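Local coordinates for ABC transporter substrate-binding protein-branched chain amino acid transport (Streptococcus pneumoniae, PDB 4GNR) that binds branched-chain amino acids such as isoleucine between its two lobes and probably delivers them to an ABC transporter for uptake, at residues Q32-E37 / D288-V293; E50-D55 / T68-Q73; G99-S104 / G304-N309; V147-N152 / Q186-K191; K158-S163 / V201-Y206. One frame throughout, in Å; residues are numbered along the deposited sequence.

Interaction 1. Residues Q32-E37 / D288-V293; sequences QLAVDE and DSVHLV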
# COMPACT_ATOMS: atom_id res chain seq x y z
N GLN A 32 9.72 0.39 12.13
CA GLN A 32 10.71 0.15 13.19
C GLN A 32 12.01 0.92 12.92
O GLN A 32 12.66 1.39 13.86
CB GLN A 32 10.98 -1.35 13.36
CG GLN A 32 11.85 -1.64 14.59
CD GLN A 32 11.13 -1.34 15.90
OE1 GLN A 32 10.05 -1.86 16.15
NE2 GLN A 32 11.76 -0.54 16.75
N LEU A 33 12.41 1.02 11.65
CA LEU A 33 13.61 1.79 11.30
C LEU A 33 13.43 3.25 11.76
O LEU A 33 14.33 3.84 12.35
CB LEU A 33 13.88 1.72 9.81
CG LEU A 33 15.08 2.51 9.29
CD1 LEU A 33 16.37 1.99 9.92
CD2 LEU A 33 15.11 2.48 7.77
N ALA A 34 12.27 3.84 11.46
CA ALA A 34 11.99 5.21 11.88
C ALA A 34 12.06 5.32 13.41
O ALA A 34 12.66 6.26 13.94
CB ALA A 34 10.65 5.67 11.36
N VAL A 35 11.40 4.40 14.13
CA VAL A 35 11.43 4.44 15.59
C VAL A 35 12.87 4.39 16.11
O VAL A 35 13.27 5.14 16.99
CB VAL A 35 10.59 3.32 16.21
CG1 VAL A 35 10.86 3.23 17.69
CG2 VAL A 35 9.12 3.56 15.93
N ASP A 36 13.64 3.45 15.58
CA ASP A 36 15.04 3.29 16.03
C ASP A 36 15.83 4.57 15.86
O ASP A 36 16.61 4.97 16.74
CB ASP A 36 15.70 2.12 15.32
CG ASP A 36 15.13 0.76 15.74
OD1 ASP A 36 14.41 0.64 16.75
OD2 ASP A 36 15.51 -0.20 15.05
N GLU A 37 15.68 5.20 14.71
CA GLU A 37 16.40 6.44 14.43
C GLU A 37 15.96 7.57 15.33
O GLU A 37 16.79 8.31 15.87
CB GLU A 37 16.24 6.83 12.97
CG GLU A 37 16.94 5.86 12.03
CD GLU A 37 16.72 6.20 10.56
OE1 GLU A 37 15.80 6.99 10.29
OE2 GLU A 37 17.41 5.62 9.69
N ASP A 288 7.39 7.10 6.86
CA ASP A 288 6.79 8.43 6.93
C ASP A 288 5.66 8.49 7.97
O ASP A 288 5.54 9.50 8.67
CB ASP A 288 6.29 8.91 5.57
CG ASP A 288 7.38 9.49 4.68
OD1 ASP A 288 8.54 9.63 5.13
OD2 ASP A 288 7.02 9.87 3.54
N SER A 289 4.82 7.47 8.05
CA SER A 289 3.73 7.47 9.03
C SER A 289 4.26 7.60 10.45
O SER A 289 3.68 8.33 11.27
CB SER A 289 2.83 6.26 8.90
OG SER A 289 1.93 6.33 7.80
N VAL A 290 5.34 6.88 10.77
CA VAL A 290 5.93 7.02 12.11
C VAL A 290 6.40 8.45 12.35
O VAL A 290 6.17 9.01 13.42
CB VAL A 290 7.05 6.00 12.35
CG1 VAL A 290 7.84 6.34 13.61
CG2 VAL A 290 6.48 4.60 12.42
N HIS A 291 7.11 9.05 11.38
CA HIS A 291 7.55 10.43 11.55
C HIS A 291 6.37 11.39 11.72
O HIS A 291 6.46 12.35 12.50
CB HIS A 291 8.47 10.86 10.41
CG HIS A 291 9.86 10.43 10.60
ND1 HIS A 291 10.70 11.14 11.43
CD2 HIS A 291 10.57 9.38 10.15
CE1 HIS A 291 11.88 10.56 11.47
NE2 HIS A 291 11.83 9.49 10.69
N LEU A 292 5.30 11.18 10.98
CA LEU A 292 4.11 12.03 11.11
C LEU A 292 3.58 11.96 12.55
O LEU A 292 3.22 12.99 13.16
CB LEU A 292 3.02 11.58 10.13
CG LEU A 292 3.27 12.03 8.68
CD1 LEU A 292 2.48 11.20 7.70
CD2 LEU A 292 2.93 13.51 8.52
N VAL A 293 3.48 10.75 13.09
CA VAL A 293 3.00 10.55 14.47
C VAL A 293 3.98 11.15 15.48
O VAL A 293 3.55 11.83 16.43
CB VAL A 293 2.75 9.07 14.75
CG1 VAL A 293 2.51 8.81 16.24
CG2 VAL A 293 1.58 8.55 13.90
O HOH W 1 14.60 9.25 11.17

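Interaction 2. Residues E50-D55 / T68-Q73; sequences EVVDKD and TNLVTQ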
# COMPACT_ATOMS: atom_id res chain seq x y z
N GLU A 50 8.25 3.65 22.89
CA GLU A 50 8.11 2.24 23.26
C GLU A 50 7.09 1.65 22.28
O GLU A 50 5.95 2.07 22.25
CB GLU A 50 7.60 2.13 24.70
CG GLU A 50 7.33 0.75 25.24
CD GLU A 50 6.90 0.79 26.71
OE1 GLU A 50 6.99 1.86 27.35
OE2 GLU A 50 6.48 -0.26 27.23
N VAL A 51 7.51 0.67 21.51
CA VAL A 51 6.65 0.05 20.53
C VAL A 51 6.02 -1.23 21.06
O VAL A 51 6.70 -2.05 21.67
CB VAL A 51 7.48 -0.35 19.24
CG1 VAL A 51 6.63 -1.17 18.25
CG2 VAL A 51 8.00 0.88 18.56
N VAL A 52 4.72 -1.37 20.82
CA VAL A 52 3.97 -2.62 21.11
C VAL A 52 3.58 -3.09 19.68
O VAL A 52 2.66 -2.55 19.06
CB VAL A 52 2.78 -2.46 22.01
CG1 VAL A 52 2.15 -3.82 22.25
CG2 VAL A 52 3.20 -1.81 23.31
N ASP A 53 4.33 -4.07 19.18
CA ASP A 53 4.22 -4.54 17.79
C ASP A 53 3.39 -5.79 17.71
O ASP A 53 3.84 -6.84 18.11
CB ASP A 53 5.64 -4.77 17.25
CG ASP A 53 5.71 -5.21 15.80
OD1 ASP A 53 4.64 -5.38 15.19
OD2 ASP A 53 6.85 -5.40 15.32
N LYS A 54 2.18 -5.69 17.16
CA LYS A 54 1.26 -6.80 17.05
C LYS A 54 1.01 -7.21 15.61
O LYS A 54 0.89 -6.38 14.70
CB LYS A 54 -0.06 -6.41 17.71
CG LYS A 54 0.05 -6.22 19.21
CD LYS A 54 0.19 -7.55 19.92
CE LYS A 54 0.21 -7.43 21.42
NZ LYS A 54 0.25 -8.76 22.06
N ASP A 55 0.90 -8.52 15.43
CA ASP A 55 0.61 -9.16 14.14
C ASP A 55 -0.92 -9.45 14.07
O ASP A 55 -1.45 -10.16 14.92
CB ASP A 55 1.38 -10.49 14.05
CG ASP A 55 1.13 -11.29 12.79
OD1 ASP A 55 0.55 -10.76 11.82
OD2 ASP A 55 1.55 -12.48 12.78
N THR A 68 -8.26 -3.22 19.90
CA THR A 68 -8.83 -3.09 21.24
C THR A 68 -7.76 -3.33 22.31
O THR A 68 -7.63 -2.57 23.27
CB THR A 68 -10.05 -4.02 21.42
OG1 THR A 68 -11.11 -3.50 20.61
CG2 THR A 68 -10.50 -4.06 22.91
N ASN A 69 -7.00 -4.39 22.15
CA ASN A 69 -5.98 -4.68 23.15
C ASN A 69 -4.92 -3.58 23.19
O ASN A 69 -4.56 -3.12 24.28
CB ASN A 69 -5.45 -6.09 22.93
CG ASN A 69 -6.55 -7.17 23.06
OD1 ASN A 69 -7.66 -6.94 23.56
ND2 ASN A 69 -6.21 -8.37 22.61
N LEU A 70 -4.46 -3.09 22.03
CA LEU A 70 -3.47 -2.02 22.00
C LEU A 70 -3.94 -0.77 22.74
O LEU A 70 -3.17 -0.14 23.48
CB LEU A 70 -3.11 -1.61 20.56
CG LEU A 70 -2.17 -2.55 19.80
CD1 LEU A 70 -2.07 -2.14 18.34
CD2 LEU A 70 -0.78 -2.58 20.45
N VAL A 71 -5.18 -0.37 22.51
CA VAL A 71 -5.66 0.89 23.07
C VAL A 71 -6.18 0.82 24.49
O VAL A 71 -6.19 1.83 25.18
CB VAL A 71 -6.68 1.60 22.11
CG1 VAL A 71 -6.05 1.80 20.72
CG2 VAL A 71 -8.01 0.88 22.01
N THR A 72 -6.62 -0.36 24.93
CA THR A 72 -7.18 -0.50 26.28
C THR A 72 -6.31 -1.27 27.27
O THR A 72 -6.45 -1.08 28.45
CB THR A 72 -8.56 -1.20 26.27
OG1 THR A 72 -8.41 -2.58 25.90
CG2 THR A 72 -9.57 -0.49 25.41
N GLN A 73 -5.50 -2.21 26.81
CA GLN A 73 -4.65 -3.03 27.70
C GLN A 73 -3.25 -2.45 27.71
O GLN A 73 -2.69 -2.11 28.74
CB GLN A 73 -4.65 -4.49 27.25
CG GLN A 73 -6.00 -5.16 27.29
CD GLN A 73 -6.46 -5.45 28.70
OE1 GLN A 73 -5.69 -5.46 29.66
NE2 GLN A 73 -7.74 -5.80 28.82

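Interaction 3. Residues G99-S104 / G304-N309; sequences GVPLIS and GEIKDN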
# COMPACT_ATOMS: atom_id res chain seq x y z
N GLY A 99 -10.39 6.95 21.70
CA GLY A 99 -9.86 8.27 21.35
C GLY A 99 -8.37 8.25 20.98
O GLY A 99 -7.63 9.20 21.27
N VAL A 100 -7.95 7.17 20.30
CA VAL A 100 -6.57 6.99 19.87
C VAL A 100 -6.48 7.10 18.34
O VAL A 100 -7.17 6.38 17.64
CB VAL A 100 -6.04 5.61 20.36
CG1 VAL A 100 -4.65 5.36 19.79
CG2 VAL A 100 -6.03 5.55 21.87
N PRO A 101 -5.61 7.98 17.82
CA PRO A 101 -5.50 8.07 16.38
C PRO A 101 -4.80 6.82 15.81
O PRO A 101 -3.83 6.32 16.37
CB PRO A 101 -4.66 9.34 16.16
CG PRO A 101 -3.81 9.43 17.41
CD PRO A 101 -4.71 8.91 18.52
N LEU A 102 -5.28 6.42 14.64
CA LEU A 102 -4.75 5.30 13.89
C LEU A 102 -4.41 5.81 12.50
O LEU A 102 -5.26 6.44 11.84
CB LEU A 102 -5.77 4.16 13.86
CG LEU A 102 -5.30 2.84 13.19
CD1 LEU A 102 -5.96 1.63 13.85
CD2 LEU A 102 -5.50 2.84 11.70
N ILE A 103 -3.17 5.56 12.07
CA ILE A 103 -2.75 5.93 10.73
C ILE A 103 -2.41 4.67 9.95
O ILE A 103 -1.55 3.87 10.36
CB ILE A 103 -1.56 6.95 10.73
CG1 ILE A 103 -1.19 7.33 9.29
CG2 ILE A 103 -0.35 6.47 11.52
CD1 ILE A 103 -0.34 8.59 9.20
N SER A 104 -3.12 4.46 8.84
CA SER A 104 -2.75 3.42 7.90
C SER A 104 -1.84 4.05 6.84
O SER A 104 -2.26 5.00 6.16
CB SER A 104 -3.92 2.80 7.16
OG SER A 104 -3.42 1.95 6.13
N GLY A 304 -5.76 12.73 22.06
CA GLY A 304 -6.61 13.66 21.30
C GLY A 304 -5.76 14.77 20.67
O GLY A 304 -6.04 15.25 19.58
N GLU A 305 -4.74 15.19 21.43
CA GLU A 305 -3.80 16.22 20.93
C GLU A 305 -2.92 15.67 19.80
O GLU A 305 -2.61 16.38 18.85
CB GLU A 305 -2.96 16.86 22.03
CG GLU A 305 -3.80 17.69 22.97
CD GLU A 305 -3.00 18.61 23.87
OE1 GLU A 305 -1.75 18.53 23.93
OE2 GLU A 305 -3.64 19.45 24.52
N ILE A 306 -2.50 14.41 19.90
CA ILE A 306 -1.75 13.80 18.79
C ILE A 306 -2.66 13.83 17.53
O ILE A 306 -2.21 14.21 16.44
CB ILE A 306 -1.31 12.35 19.09
CG1 ILE A 306 -0.39 12.32 20.31
CG2 ILE A 306 -0.63 11.76 17.87
CD1 ILE A 306 0.11 10.95 20.72
N LYS A 307 -3.93 13.44 17.69
CA LYS A 307 -4.90 13.47 16.60
C LYS A 307 -5.02 14.88 16.02
O LYS A 307 -4.95 15.07 14.80
CB LYS A 307 -6.23 12.89 17.10
CG LYS A 307 -7.37 12.88 16.07
CD LYS A 307 -8.18 14.13 15.99
CE LYS A 307 -9.03 14.29 17.27
NZ LYS A 307 -9.93 15.45 17.26
N ASP A 308 -5.21 15.86 16.89
CA ASP A 308 -5.36 17.24 16.41
C ASP A 308 -4.12 17.71 15.65
O ASP A 308 -4.20 18.38 14.62
CB ASP A 308 -5.65 18.21 17.56
CG ASP A 308 -7.07 18.13 18.10
OD1 ASP A 308 -7.97 17.61 17.41
OD2 ASP A 308 -7.32 18.69 19.18
N ASN A 309 -2.96 17.39 16.20
CA ASN A 309 -1.69 17.80 15.59
C ASN A 309 -1.50 17.12 14.23
O ASN A 309 -0.98 17.74 13.29
CB ASN A 309 -0.53 17.56 16.54
CG ASN A 309 -0.59 18.44 17.79
OD1 ASN A 309 -1.45 19.31 17.94
ND2 ASN A 309 0.34 18.21 18.69

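Interaction 4. Residues V147-N152 / Q186-K191; sequences VLYTDN and QAALTK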
# COMPACT_ATOMS: atom_id res chain seq x y z
N VAL A 147 -8.32 -6.96 -21.38
CA VAL A 147 -8.93 -7.93 -20.53
C VAL A 147 -8.86 -7.31 -19.10
O VAL A 147 -7.85 -6.78 -18.71
CB VAL A 147 -8.20 -9.28 -20.49
CG1 VAL A 147 -8.74 -10.18 -19.40
CG2 VAL A 147 -8.26 -9.97 -21.85
N LEU A 148 -9.94 -7.41 -18.34
CA LEU A 148 -10.03 -6.96 -16.93
C LEU A 148 -10.22 -8.27 -16.13
O LEU A 148 -11.17 -9.03 -16.39
CB LEU A 148 -11.16 -5.97 -16.72
CG LEU A 148 -11.32 -5.37 -15.32
CD1 LEU A 148 -10.03 -4.69 -14.82
CD2 LEU A 148 -12.50 -4.40 -15.30
N TYR A 149 -9.34 -8.51 -15.14
CA TYR A 149 -9.33 -9.78 -14.36
C TYR A 149 -9.16 -9.37 -12.91
O TYR A 149 -8.09 -8.96 -12.50
CB TYR A 149 -8.22 -10.66 -14.93
CG TYR A 149 -8.15 -12.10 -14.45
CD1 TYR A 149 -9.29 -12.83 -14.20
CD2 TYR A 149 -6.95 -12.77 -14.45
CE1 TYR A 149 -9.21 -14.20 -13.86
CE2 TYR A 149 -6.86 -14.12 -14.12
CZ TYR A 149 -7.99 -14.83 -13.83
OH TYR A 149 -7.92 -16.17 -13.52
N THR A 150 -10.22 -9.54 -12.13
CA THR A 150 -10.28 -8.97 -10.79
C THR A 150 -10.58 -9.91 -9.65
O THR A 150 -11.34 -10.88 -9.81
CB THR A 150 -11.47 -7.89 -10.83
OG1 THR A 150 -11.28 -6.98 -11.92
CG2 THR A 150 -11.63 -7.11 -9.56
N ASP A 151 -10.00 -9.60 -8.48
CA ASP A 151 -10.23 -10.36 -7.24
C ASP A 151 -11.64 -9.98 -6.80
O ASP A 151 -11.85 -8.93 -6.18
CB ASP A 151 -9.20 -9.99 -6.16
CG ASP A 151 -9.39 -10.74 -4.84
OD1 ASP A 151 -10.38 -11.51 -4.70
OD2 ASP A 151 -8.50 -10.52 -3.95
N ASN A 152 -12.58 -10.89 -7.01
CA ASN A 152 -14.00 -10.65 -6.70
C ASN A 152 -14.30 -10.78 -5.21
O ASN A 152 -15.44 -10.57 -4.78
CB ASN A 152 -14.89 -11.63 -7.47
CG ASN A 152 -16.33 -11.13 -7.58
OD1 ASN A 152 -16.57 -9.99 -8.01
ND2 ASN A 152 -17.28 -12.00 -7.28
N GLN A 186 -6.09 -21.37 -14.69
CA GLN A 186 -6.02 -21.95 -16.03
C GLN A 186 -7.21 -21.73 -16.93
O GLN A 186 -7.06 -21.35 -18.10
CB GLN A 186 -5.71 -23.45 -15.92
CG GLN A 186 -4.37 -23.76 -15.30
CD GLN A 186 -3.23 -23.35 -16.21
OE1 GLN A 186 -3.06 -23.93 -17.27
NE2 GLN A 186 -2.41 -22.41 -15.77
N ALA A 187 -8.40 -21.95 -16.42
CA ALA A 187 -9.60 -21.82 -17.26
C ALA A 187 -9.78 -20.42 -17.80
O ALA A 187 -10.05 -20.23 -18.99
CB ALA A 187 -10.85 -22.26 -16.49
N ALA A 188 -9.67 -19.44 -16.92
CA ALA A 188 -9.83 -18.05 -17.35
C ALA A 188 -8.76 -17.65 -18.34
O ALA A 188 -9.03 -16.99 -19.34
CB ALA A 188 -9.85 -17.11 -16.16
N LEU A 189 -7.51 -17.98 -18.03
CA LEU A 189 -6.41 -17.62 -18.90
C LEU A 189 -6.55 -18.27 -20.28
O LEU A 189 -6.29 -17.64 -21.30
CB LEU A 189 -5.07 -17.92 -18.21
CG LEU A 189 -4.72 -17.02 -17.03
CD1 LEU A 189 -3.50 -17.58 -16.32
CD2 LEU A 189 -4.46 -15.59 -17.51
N THR A 190 -6.96 -19.53 -20.30
CA THR A 190 -7.17 -20.24 -21.58
C THR A 190 -8.21 -19.51 -22.41
O THR A 190 -8.08 -19.36 -23.62
CB THR A 190 -7.56 -21.69 -21.36
OG1 THR A 190 -6.46 -22.34 -20.72
CG2 THR A 190 -7.88 -22.40 -22.67
N LYS A 191 -9.28 -19.09 -21.74
CA LYS A 191 -10.37 -18.33 -22.37
C LYS A 191 -9.90 -16.97 -22.96
O LYS A 191 -10.43 -16.52 -23.98
CB LYS A 191 -11.51 -18.09 -21.39
CG LYS A 191 -12.64 -17.30 -22.01
CD LYS A 191 -13.74 -17.04 -21.04
CE LYS A 191 -14.85 -16.28 -21.70
NZ LYS A 191 -15.93 -16.05 -20.73

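Interaction 5. Residues K158-S163 / V201-Y206; sequences KGIAKS and VVPGYY. With ILE (isoleucine), chain B.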
# COMPACT_ATOMS: atom_id res chain seq x y z
N LYS A 158 -12.19 -4.53 -6.39
CA LYS A 158 -13.44 -4.07 -7.00
C LYS A 158 -13.50 -2.55 -7.17
O LYS A 158 -14.05 -2.06 -8.16
CB LYS A 158 -14.65 -4.62 -6.27
CG LYS A 158 -14.78 -6.15 -6.49
CD LYS A 158 -15.96 -6.83 -5.87
CE LYS A 158 -15.92 -6.81 -4.39
NZ LYS A 158 -17.05 -7.61 -3.85
N GLY A 159 -12.89 -1.81 -6.24
CA GLY A 159 -12.85 -0.35 -6.34
C GLY A 159 -11.98 0.11 -7.51
O GLY A 159 -12.34 1.02 -8.26
N ILE A 160 -10.82 -0.50 -7.67
CA ILE A 160 -9.95 -0.18 -8.80
C ILE A 160 -10.68 -0.54 -10.12
O ILE A 160 -10.71 0.24 -11.07
CB ILE A 160 -8.59 -0.90 -8.70
CG1 ILE A 160 -7.82 -0.41 -7.48
CG2 ILE A 160 -7.80 -0.70 -10.00
CD1 ILE A 160 -6.47 -1.07 -7.31
N ALA A 161 -11.28 -1.73 -10.15
CA ALA A 161 -11.99 -2.17 -11.36
C ALA A 161 -13.14 -1.21 -11.73
O ALA A 161 -13.33 -0.87 -12.90
CB ALA A 161 -12.50 -3.58 -11.19
N LYS A 162 -13.91 -0.79 -10.72
CA LYS A 162 -15.04 0.14 -10.95
C LYS A 162 -14.54 1.42 -11.61
O LYS A 162 -15.11 1.90 -12.60
CB LYS A 162 -15.78 0.43 -9.65
CG LYS A 162 -16.90 1.46 -9.76
CD LYS A 162 -17.55 1.72 -8.40
CE LYS A 162 -18.65 2.77 -8.46
NZ LYS A 162 -18.11 4.15 -8.30
N SER A 163 -13.48 1.99 -11.05
CA SER A 163 -12.92 3.22 -11.59
C SER A 163 -12.36 3.02 -13.01
O SER A 163 -12.54 3.87 -13.90
CB SER A 163 -11.88 3.75 -10.64
OG SER A 163 -11.25 4.86 -11.23
N VAL A 201 -5.49 -6.05 -17.31
CA VAL A 201 -5.51 -5.25 -16.07
C VAL A 201 -5.95 -6.19 -14.95
O VAL A 201 -7.02 -6.80 -15.06
CB VAL A 201 -6.44 -4.04 -16.22
CG1 VAL A 201 -6.57 -3.31 -14.90
CG2 VAL A 201 -5.91 -3.08 -17.29
N VAL A 202 -5.14 -6.30 -13.89
CA VAL A 202 -5.37 -7.25 -12.80
C VAL A 202 -5.37 -6.58 -11.43
O VAL A 202 -4.36 -6.51 -10.75
CB VAL A 202 -4.30 -8.39 -12.81
CG1 VAL A 202 -4.60 -9.45 -11.73
CG2 VAL A 202 -4.20 -9.06 -14.20
N PRO A 203 -6.55 -6.09 -11.00
CA PRO A 203 -6.68 -5.54 -9.65
C PRO A 203 -6.68 -6.73 -8.66
O PRO A 203 -7.52 -7.62 -8.72
CB PRO A 203 -8.04 -4.82 -9.69
CG PRO A 203 -8.32 -4.61 -11.13
CD PRO A 203 -7.76 -5.85 -11.79
N GLY A 204 -5.75 -6.68 -7.72
CA GLY A 204 -5.57 -7.74 -6.75
C GLY A 204 -4.25 -7.62 -6.02
O GLY A 204 -3.44 -6.71 -6.27
N TYR A 205 -4.08 -8.55 -5.09
CA TYR A 205 -2.91 -8.66 -4.22
C TYR A 205 -1.85 -9.62 -4.79
O TYR A 205 -2.14 -10.40 -5.69
CB TYR A 205 -3.32 -9.02 -2.80
CG TYR A 205 -4.21 -8.00 -2.12
CD1 TYR A 205 -3.84 -6.67 -2.01
CD2 TYR A 205 -5.37 -8.38 -1.48
CE1 TYR A 205 -4.62 -5.76 -1.32
CE2 TYR A 205 -6.14 -7.46 -0.76
CZ TYR A 205 -5.76 -6.16 -0.68
OH TYR A 205 -6.54 -5.29 0.05
N TYR A 206 -0.67 -9.59 -4.19
CA TYR A 206 0.47 -10.29 -4.76
C TYR A 206 0.35 -11.79 -4.86
O TYR A 206 0.88 -12.36 -5.81
CB TYR A 206 1.79 -9.92 -4.04
CG TYR A 206 1.88 -10.42 -2.60
CD1 TYR A 206 2.38 -11.68 -2.30
CD2 TYR A 206 1.46 -9.66 -1.54
CE1 TYR A 206 2.47 -12.15 -1.00
CE2 TYR A 206 1.53 -10.12 -0.24
CZ TYR A 206 2.03 -11.37 0.03
OH TYR A 206 2.12 -11.76 1.35
N ILE B . -3.69 -0.42 -1.03
CA ILE B . -3.99 -1.83 -0.65
C ILE B . -5.15 -1.84 0.34
O ILE B . -5.55 -2.95 0.76
CB ILE B . -2.71 -2.64 -0.27
CG1 ILE B . -1.84 -1.87 0.69
CG2 ILE B . -1.78 -3.10 -1.52
CD1 ILE B . -0.64 -2.67 1.15
OXT ILE B . -5.66 -0.75 0.66

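Interaction 1. Residues Q32-E37 / D288-V293
A34 and V290 bring the two helices together: the methyl CB of A34 lies 3.7 Å from V290 CG1 and about as near to V290 CB, where the CA atoms of A34 and V290 are 6.3 Å apart. So small a residue at this point lets the axes of 32-37 and 288-293 approach to 8.6 Å, with their directions 43° apart. V290 turns CG1 anti to its backbone N (chi1 168°), and from there the same methyl also reaches V35 CG2 at 3.8 Å, the two valine side chains crossing nearly at right angles. H291 adds a second contact to A34, its CD2 lying 3.9 Å from A34 CB in an oblique approach to the ring. The NE2 corner of that ring then turns to polar work. A water in the ring plane, 2.8 Å from H291 NE2, donates to E37 OE1 and so bridges the helices, while Y287 holds the same carboxylate oxygen. A31 and I38 extend the apolar strip along helix 21-40. Such a buried helix-helix seam, joining the first helix to one some 250 residues later, fits type I periplasmic binding proteins, whose lobes are alpha/beta domains each built from separate parts of the chain.

Interaction 2. Residues E50-D55 / T68-Q73
L70 reaches from helix 60-72 to strand 48-55 with a single methyl, CD2, which settles against V52 and K54. The tight part is the meeting with V52: L70 CD2 lies 3.7 Å from V52 CG1 and 3.9 Å from V52 CB, and V52 O is also 3.7 Å from L70 CD2. V52 sets CG1 anti to its own backbone N (chi1 -178°), which places this branch against the leucine; the two side chains slide past each other in opposite directions. S74, in the loop beyond the helix, also touches V52, and V76 covers L70, so the leucine is buried although the helix carrying it has an exposed outer side.

The loose side belongs to K54. Its CG stands 3.9 Å from L70 CD2, so the aliphatic start of the lysine lies alongside the leucine, and the bend at chi2 (-73°) turns the rest of the chain across the strand direction. K54 is an exposed residue, as is N69 on the facing turn of the helix. On the outer surface of that helix, T72 OG1 lies 2.7 Å from T68 O. The backbone N of T72 bonds to the same oxygen from the opposite face of the carbonyl plane.

Between the two segments the contact is therefore made by aliphatic groups and one backbone oxygen, without a polar bond. It implies that the helix is seated on the edge strand of the sheet by shape and by exclusion of water from L70, with the lysine ammonium left at the margin.

Interaction 3. Residues G99-S104 / G304-N309
The apolar part of the contact is centred on P101, whose ring rests against one turn of helix 303-310. Its CG lies 4.0 Å from I306 CG2, and the proline ring and isoleucine side chain cross at about a right angle. I306 has CG2 anti to its backbone N (chi1 -61° for CG1), and this is the branch that meets the ring. On the neighbouring ring atom, P101 CB stands 4.0 Å from K307 CB, where the CA atoms of the two residues are only 5.4 Å apart. The proline thus rests on the helix backbone as well as on side chains. A300 and S77 pack against I306 from outside the two segments.

The backbones also draw near at G99 and G304, with G99 O 4.1 Å from G304 N. That carbonyl is bound by S303 OG, just ahead of G304. G99 has a positive phi of 65° and closes the preceding helix in a Schellman motif, after which the chain straightens toward strand 102-104.

The charged interactions lie to one side. K307 leaves the proline with its CG anti to the backbone N, then bends at chi2 and chi3, so that NZ bonds to D308 OD1 at 2.9 Å on the syn side, 32° out of the carboxylate plane. D117 gives the same ammonium a second salt bridge, and the lysine would thereby be held between two carboxylates.

The arrangement joins the turn from helix 85-97 into strand 102-104 to a much later helix, within the Rossmann-like alpha/beta lobe (parallel sheet, strand order 2-1-3-4-5) of type I periplasmic binding proteins.

Interaction 4. Residues V147-N152 / Q186-K191
Y149 reaches from strand 145-151 to helix 186-193 with the far end of its ring. Its OH lies 3.4 Å from A188 CB, and the same methyl is 3.8 Å from Y149 CZ, an oblique approach to the ring. L189 makes a looser contact, its CD2 standing 4.4 Å from Y149 CE2. The end of the ring therefore abuts two successive residues of the helix.

The first torsion aims the ring: CG is anti to the backbone N (chi1 -170°), which carries the phenol across the 8.8 Å between the CA atoms of Y149 and A188. F178 meets the ring edge-to-face, while F185 and I212 add apolar cover. L189 in turn packs on Q215 and A216 of helix 206-218.

Farther out, T190 ties the first turn of the helix: its N and OG1 both bond to Q186 O from opposite faces of its carbonyl plane, OG1 at 2.9 Å. The side chain of Q186 is itself held by Q215.

Between the two segments even the phenol oxygen makes only van der Waals contact, with a methyl. This implies that Y149, A188 and L189 hold by aromatic and aliphatic burial, and the K191-E176 salt bridge adds a polar tie from helix to sheet.

Interaction 5. Residues K158-S163 / V201-Y206
The helical backbone of 158-163 passes the irregular stretch 201-206 most closely at I160 and P203, whose CA atoms are 6.3 Å apart. The proline ring is the surface that the helix uses. P203 CB lies 4.1 Å from I160 CB, and I160 CG2, anti to its backbone N, comes equally near both CB and CG of the ring, the two side chains crossing obliquely. The next residue, A161, adds a lighter touch, with its CB 4.3 Å from P203 CG.

Two residues beyond the proline, Y205 takes the N-cap position of the following helix and turns its ring to the ligand. Its OH donates to the carboxylate oxygen O of the bound isoleucine at 2.6 Å, with that oxygen at the ring edge and in its plane. Y156 stacks on the same ring, and S85, T108, S106 and D229 supply further hydrogen bonds to the amino acid.

I160 is backed by D126 and Q129 of helix 126-139, and P203 also touches L148 and T150 of strand 145-151. The contact thus sits where strand 199-201 runs out toward helix 206-218, with helix 155-167 packed against the turn.

In the fold
The five contacts fall into two groups on opposite sides of the chain's centre, one group in each lobe. Interactions 1, 2 and 3 touch one another: V35 CG1 meets V51 CG2 at 3.8 Å, V293 CG2 meets I103 CG2 at 3.7 Å, and V71 CG1 meets V100 CB at 3.8 Å. Interactions 4 and 5 share a sheet, V147 O lying 2.8 Å from V201 N in a probable hydrogen bond between neighbouring strands. The centres of interactions 1 and 4 are about 40 Å apart. The isoleucine lies between the groups; interaction 5 alone includes a pocket residue, Y205, and Y23, A83 to S85, S106 to T108, Y156, D229, G230 and F282 complete the site.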